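Local coordinates for protein MlnD (Bacillus methylotrophicus, PDB 5IL5) that is the dehydratase domain of a trans-AT polyketide synthase linked to macrolactin, with a fold that dehydrates carrier-bound beta-hydroxyacyl chains in its relatives, at residues Ala169-Cys181 / Glu219-Glu231. Numbering follows the deposited sequence.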
# COMPACT_ATOMS: atom_id res chain seq x y z
N ALA A 169 -7.69 -35.23 26.49
CA ALA A 169 -8.89 -35.96 26.08
C ALA A 169 -9.77 -35.11 25.18
O ALA A 169 -10.37 -35.62 24.22
CB ALA A 169 -9.67 -36.40 27.32
N PHE A 170 -9.88 -33.82 25.47
CA PHE A 170 -10.70 -32.94 24.66
C PHE A 170 -10.29 -32.99 23.19
O PHE A 170 -11.14 -33.12 22.30
CB PHE A 170 -10.62 -31.50 25.19
CG PHE A 170 -11.34 -30.52 24.33
CD1 PHE A 170 -12.71 -30.46 24.33
CD2 PHE A 170 -10.63 -29.66 23.51
CE1 PHE A 170 -13.38 -29.56 23.53
CE2 PHE A 170 -11.29 -28.75 22.71
CZ PHE A 170 -12.67 -28.70 22.72
N TYR A 171 -8.99 -32.89 22.90
CA TYR A 171 -8.54 -32.85 21.52
C TYR A 171 -8.52 -34.23 20.88
O TYR A 171 -8.72 -34.34 19.66
CB TYR A 171 -7.16 -32.20 21.42
CG TYR A 171 -7.23 -30.71 21.60
CD1 TYR A 171 -7.72 -29.90 20.59
CD2 TYR A 171 -6.83 -30.11 22.79
CE1 TYR A 171 -7.80 -28.54 20.75
CE2 TYR A 171 -6.91 -28.75 22.96
CZ TYR A 171 -7.39 -27.97 21.93
OH TYR A 171 -7.46 -26.61 22.09
N GLN A 172 -8.29 -35.28 21.66
CA GLN A 172 -8.47 -36.63 21.14
C GLN A 172 -9.88 -36.82 20.59
O GLN A 172 -10.06 -37.52 19.59
CB GLN A 172 -8.18 -37.67 22.24
CG GLN A 172 -6.69 -37.89 22.52
CD GLN A 172 -6.42 -38.46 23.90
OE1 GLN A 172 -5.30 -38.35 24.41
NE2 GLN A 172 -7.42 -39.09 24.50
N ARG A 173 -10.87 -36.20 21.22
CA ARG A 173 -12.25 -36.35 20.76
C ARG A 173 -12.50 -35.55 19.49
O ARG A 173 -13.17 -36.04 18.57
CB ARG A 173 -13.21 -35.92 21.87
CG ARG A 173 -13.23 -36.90 23.01
CD ARG A 173 -13.69 -36.27 24.31
NE ARG A 173 -13.45 -37.19 25.41
CZ ARG A 173 -14.10 -37.17 26.56
NH1 ARG A 173 -15.06 -36.27 26.77
NH2 ARG A 173 -13.81 -38.06 27.50
N LEU A 174 -11.98 -34.33 19.41
CA LEU A 174 -12.07 -33.57 18.17
C LEU A 174 -11.38 -34.32 17.04
O LEU A 174 -11.85 -34.30 15.89
CB LEU A 174 -11.46 -32.18 18.36
CG LEU A 174 -12.23 -31.22 19.26
CD1 LEU A 174 -11.50 -29.90 19.31
CD2 LEU A 174 -13.66 -31.00 18.78
N ALA A 175 -10.27 -34.99 17.34
CA ALA A 175 -9.61 -35.82 16.34
C ALA A 175 -10.54 -36.94 15.88
O ALA A 175 -10.63 -37.22 14.68
CB ALA A 175 -8.32 -36.39 16.92
N GLU A 176 -11.26 -37.57 16.81
CA GLU A 176 -12.20 -38.61 16.44
C GLU A 176 -13.39 -38.07 15.66
O GLU A 176 -14.08 -38.84 14.98
CB GLU A 176 -12.70 -39.35 17.70
CG GLU A 176 -11.61 -40.11 18.44
CD GLU A 176 -12.07 -40.62 19.78
OE1 GLU A 176 -13.19 -40.28 20.19
OE2 GLU A 176 -11.32 -41.37 20.43
N PHE A 177 -13.66 -36.76 15.75
CA PHE A 177 -14.64 -36.11 14.89
C PHE A 177 -14.04 -35.66 13.56
O PHE A 177 -14.78 -35.20 12.69
CB PHE A 177 -15.25 -34.91 15.61
CG PHE A 177 -16.07 -35.27 16.83
CD1 PHE A 177 -16.79 -36.45 16.87
CD2 PHE A 177 -16.09 -34.43 17.93
CE1 PHE A 177 -17.54 -36.78 17.99
CE2 PHE A 177 -16.84 -34.76 19.05
CZ PHE A 177 -17.56 -35.94 19.08
N GLY A 178 -12.73 -35.79 13.39
CA GLY A 178 -12.07 -35.43 12.15
C GLY A 178 -11.40 -34.08 12.14
O GLY A 178 -11.23 -33.51 11.06
N TYR A 179 -11.02 -33.55 13.30
CA TYR A 179 -10.35 -32.26 13.40
C TYR A 179 -9.08 -32.41 14.22
O TYR A 179 -9.12 -32.94 15.33
CB TYR A 179 -11.26 -31.20 14.04
CG TYR A 179 -10.55 -29.92 14.43
CD1 TYR A 179 -9.91 -29.80 15.66
CD2 TYR A 179 -10.56 -28.82 13.59
CE1 TYR A 179 -9.27 -28.63 16.02
CE2 TYR A 179 -9.93 -27.64 13.94
CZ TYR A 179 -9.29 -27.55 15.16
OH TYR A 179 -8.66 -26.39 15.52
N SER A 180 -7.97 -31.94 13.67
CA SER A 180 -6.74 -31.82 14.43
C SER A 180 -6.08 -30.50 14.06
O SER A 180 -6.45 -29.86 13.07
CB SER A 180 -5.78 -33.00 14.17
OG SER A 180 -5.37 -33.04 12.82
N CYS A 181 -5.10 -30.11 14.86
CA CYS A 181 -4.51 -28.79 14.71
C CYS A 181 -3.12 -28.78 15.32
O CYS A 181 -2.77 -29.64 16.13
CB CYS A 181 -5.39 -27.72 15.36
SG CYS A 181 -5.53 -27.85 17.16
N GLU A 219 -9.71 -19.86 17.39
CA GLU A 219 -9.81 -21.27 17.04
C GLU A 219 -10.45 -22.09 18.16
O GLU A 219 -11.11 -23.09 17.89
CB GLU A 219 -8.44 -21.84 16.70
CG GLU A 219 -8.49 -23.21 16.05
CD GLU A 219 -9.25 -23.23 14.75
OE1 GLU A 219 -9.36 -22.17 14.10
OE2 GLU A 219 -9.75 -24.30 14.38
N SER A 220 -10.26 -21.68 19.42
CA SER A 220 -11.04 -22.27 20.50
C SER A 220 -12.53 -22.11 20.24
O SER A 220 -13.32 -23.01 20.54
CB SER A 220 -10.66 -21.62 21.83
OG SER A 220 -9.35 -21.99 22.22
N VAL A 221 -12.93 -20.96 19.71
CA VAL A 221 -14.33 -20.73 19.35
C VAL A 221 -14.80 -21.81 18.39
O VAL A 221 -15.84 -22.44 18.59
CB VAL A 221 -14.50 -19.32 18.75
CG1 VAL A 221 -15.83 -19.18 18.00
CG2 VAL A 221 -14.33 -18.27 19.85
N TYR A 222 -14.03 -22.05 17.33
CA TYR A 222 -14.40 -23.08 16.36
C TYR A 222 -14.37 -24.46 17.00
O TYR A 222 -15.27 -25.28 16.76
CB TYR A 222 -13.47 -23.00 15.15
CG TYR A 222 -13.90 -23.87 14.00
CD1 TYR A 222 -15.09 -23.63 13.35
CD2 TYR A 222 -13.08 -24.88 13.50
CE1 TYR A 222 -15.50 -24.40 12.29
CE2 TYR A 222 -13.48 -25.65 12.42
CZ TYR A 222 -14.69 -25.41 11.82
OH TYR A 222 -15.07 -26.18 10.75
N GLN A 223 -13.37 -24.73 17.84
CA GLN A 223 -13.27 -26.03 18.48
C GLN A 223 -14.49 -26.32 19.35
O GLN A 223 -15.02 -27.43 19.34
CB GLN A 223 -11.98 -26.11 19.31
CG GLN A 223 -10.73 -26.32 18.47
CD GLN A 223 -9.44 -26.01 19.22
OE1 GLN A 223 -9.42 -26.00 20.44
NE2 GLN A 223 -8.37 -25.75 18.48
N ALA A 224 -14.94 -25.32 20.12
CA ALA A 224 -16.14 -25.49 20.94
C ALA A 224 -17.33 -25.92 20.09
O ALA A 224 -18.11 -26.80 20.48
CB ALA A 224 -16.45 -24.20 21.68
N VAL A 225 -17.50 -25.30 18.92
CA VAL A 225 -18.61 -25.63 18.04
C VAL A 225 -18.48 -27.06 17.53
O VAL A 225 -19.46 -27.82 17.50
CB VAL A 225 -18.68 -24.62 16.88
CG1 VAL A 225 -19.81 -24.96 15.93
CG2 VAL A 225 -18.85 -23.21 17.44
N ILE A 226 -17.28 -27.46 17.12
CA ILE A 226 -17.09 -28.82 16.62
C ILE A 226 -17.42 -29.83 17.70
O ILE A 226 -17.90 -30.94 17.42
CB ILE A 226 -15.64 -29.01 16.15
CG1 ILE A 226 -15.26 -28.05 15.03
CG2 ILE A 226 -15.41 -30.44 15.66
CD1 ILE A 226 -13.77 -27.93 14.92
N TYR A 227 -17.17 -29.48 18.96
CA TYR A 227 -17.42 -30.39 20.06
C TYR A 227 -18.92 -30.59 20.27
O TYR A 227 -19.39 -31.72 20.46
CB TYR A 227 -16.74 -29.88 21.32
CG TYR A 227 -16.69 -30.90 22.42
CD1 TYR A 227 -15.62 -31.78 22.52
CD2 TYR A 227 -17.73 -31.02 23.33
CE1 TYR A 227 -15.58 -32.74 23.51
CE2 TYR A 227 -17.69 -31.97 24.33
CZ TYR A 227 -16.62 -32.82 24.41
OH TYR A 227 -16.59 -33.77 25.40
N LEU A 228 -19.68 -29.50 20.25
CA LEU A 228 -21.13 -29.60 20.33
C LEU A 228 -21.71 -30.26 19.09
O LEU A 228 -22.56 -31.15 19.19
CB LEU A 228 -21.76 -28.23 20.51
CG LEU A 228 -21.63 -27.55 21.87
CD1 LEU A 228 -22.54 -26.33 21.86
CD2 LEU A 228 -21.93 -28.47 23.05
N ALA A 229 -21.24 -29.86 17.91
CA ALA A 229 -21.81 -30.36 16.67
C ALA A 229 -21.41 -31.81 16.42
O ALA A 229 -22.24 -32.62 15.97
CB ALA A 229 -21.36 -29.47 15.51
N GLY A 230 -20.17 -32.17 16.71
CA GLY A 230 -19.73 -33.55 16.54
C GLY A 230 -19.79 -33.99 15.09
O GLY A 230 -19.26 -33.33 14.20
N GLU A 231 -20.45 -35.14 14.84
CA GLU A 231 -20.60 -35.59 13.47
C GLU A 231 -21.34 -34.55 12.64
O GLU A 231 -21.09 -34.43 11.43
CB GLU A 231 -21.31 -36.95 13.38
CG GLU A 231 -20.68 -38.03 14.25
CD GLU A 231 -21.22 -39.42 13.96
OE1 GLU A 231 -21.94 -39.97 14.82
OE2 GLU A 231 -20.92 -39.96 12.86
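Polar side chains form a chain of hydrogen bonds in which Gln223 is held between two tyrosines. Tyr171 OH donates to Gln223 OE1 over 2.6 Å, the amide standing nearly perpendicular to the phenol ring. The other end of the amide, Gln223 NE2, gives a fairly straight bond (N-H...O 163°) to Tyr179 OH, 3.0 Å away and close to the amide plane. Tyr179 OH in turn donates a hydrogen bond to the anti side of Glu219 OE2, at 2.6 Å, with ring and carboxylate nearly coplanar. Glutamine suits the middle because its amide both accepts and donates, and its extended chain beyond CG (chi2 164°) carries that amide between the phenols. A bond from NE2 to Leu185 O helps set which end of the amide is which, while Ala188 N, bonding Tyr171 OH, positions that phenol. At the periphery, Arg173 NH1 donates to Tyr227 OH over 3.2 Å, the guanidinium and the ring almost coplanar.

Residues 219-229 belong to the long helix of the C-terminal hotdog fold, which packs against strands 197-202 and 266-272. Glu219 and Gln223 appear to occupy the Asp and Gln/His places of the DxxxQ/H motif of polyketide dehydratases, where the acid is catalytic. Helix 169-176 crosses it at 66°.

Apolar packing fills the crossing. Leu174 sends one branch to each neighbour, CD1 to Gln223 CG and CD2 to Ile226 CG2 (3.6 Å). Ile226 extends CD1 over one face of the Tyr179 ring, 3.9 Å from its centroid, in a CH-pi contact. The rings of Phe170 and Tyr227 are roughly parallel but slid apart, their centroids separated by 5.2 Å.

Farther along, Gly230 CA sits 3.8 Å from the centroid of the Phe177 ring, squarely over its face. Glycine fits the positive phi here, while Gly178 closes the other helix in a Schellman motif.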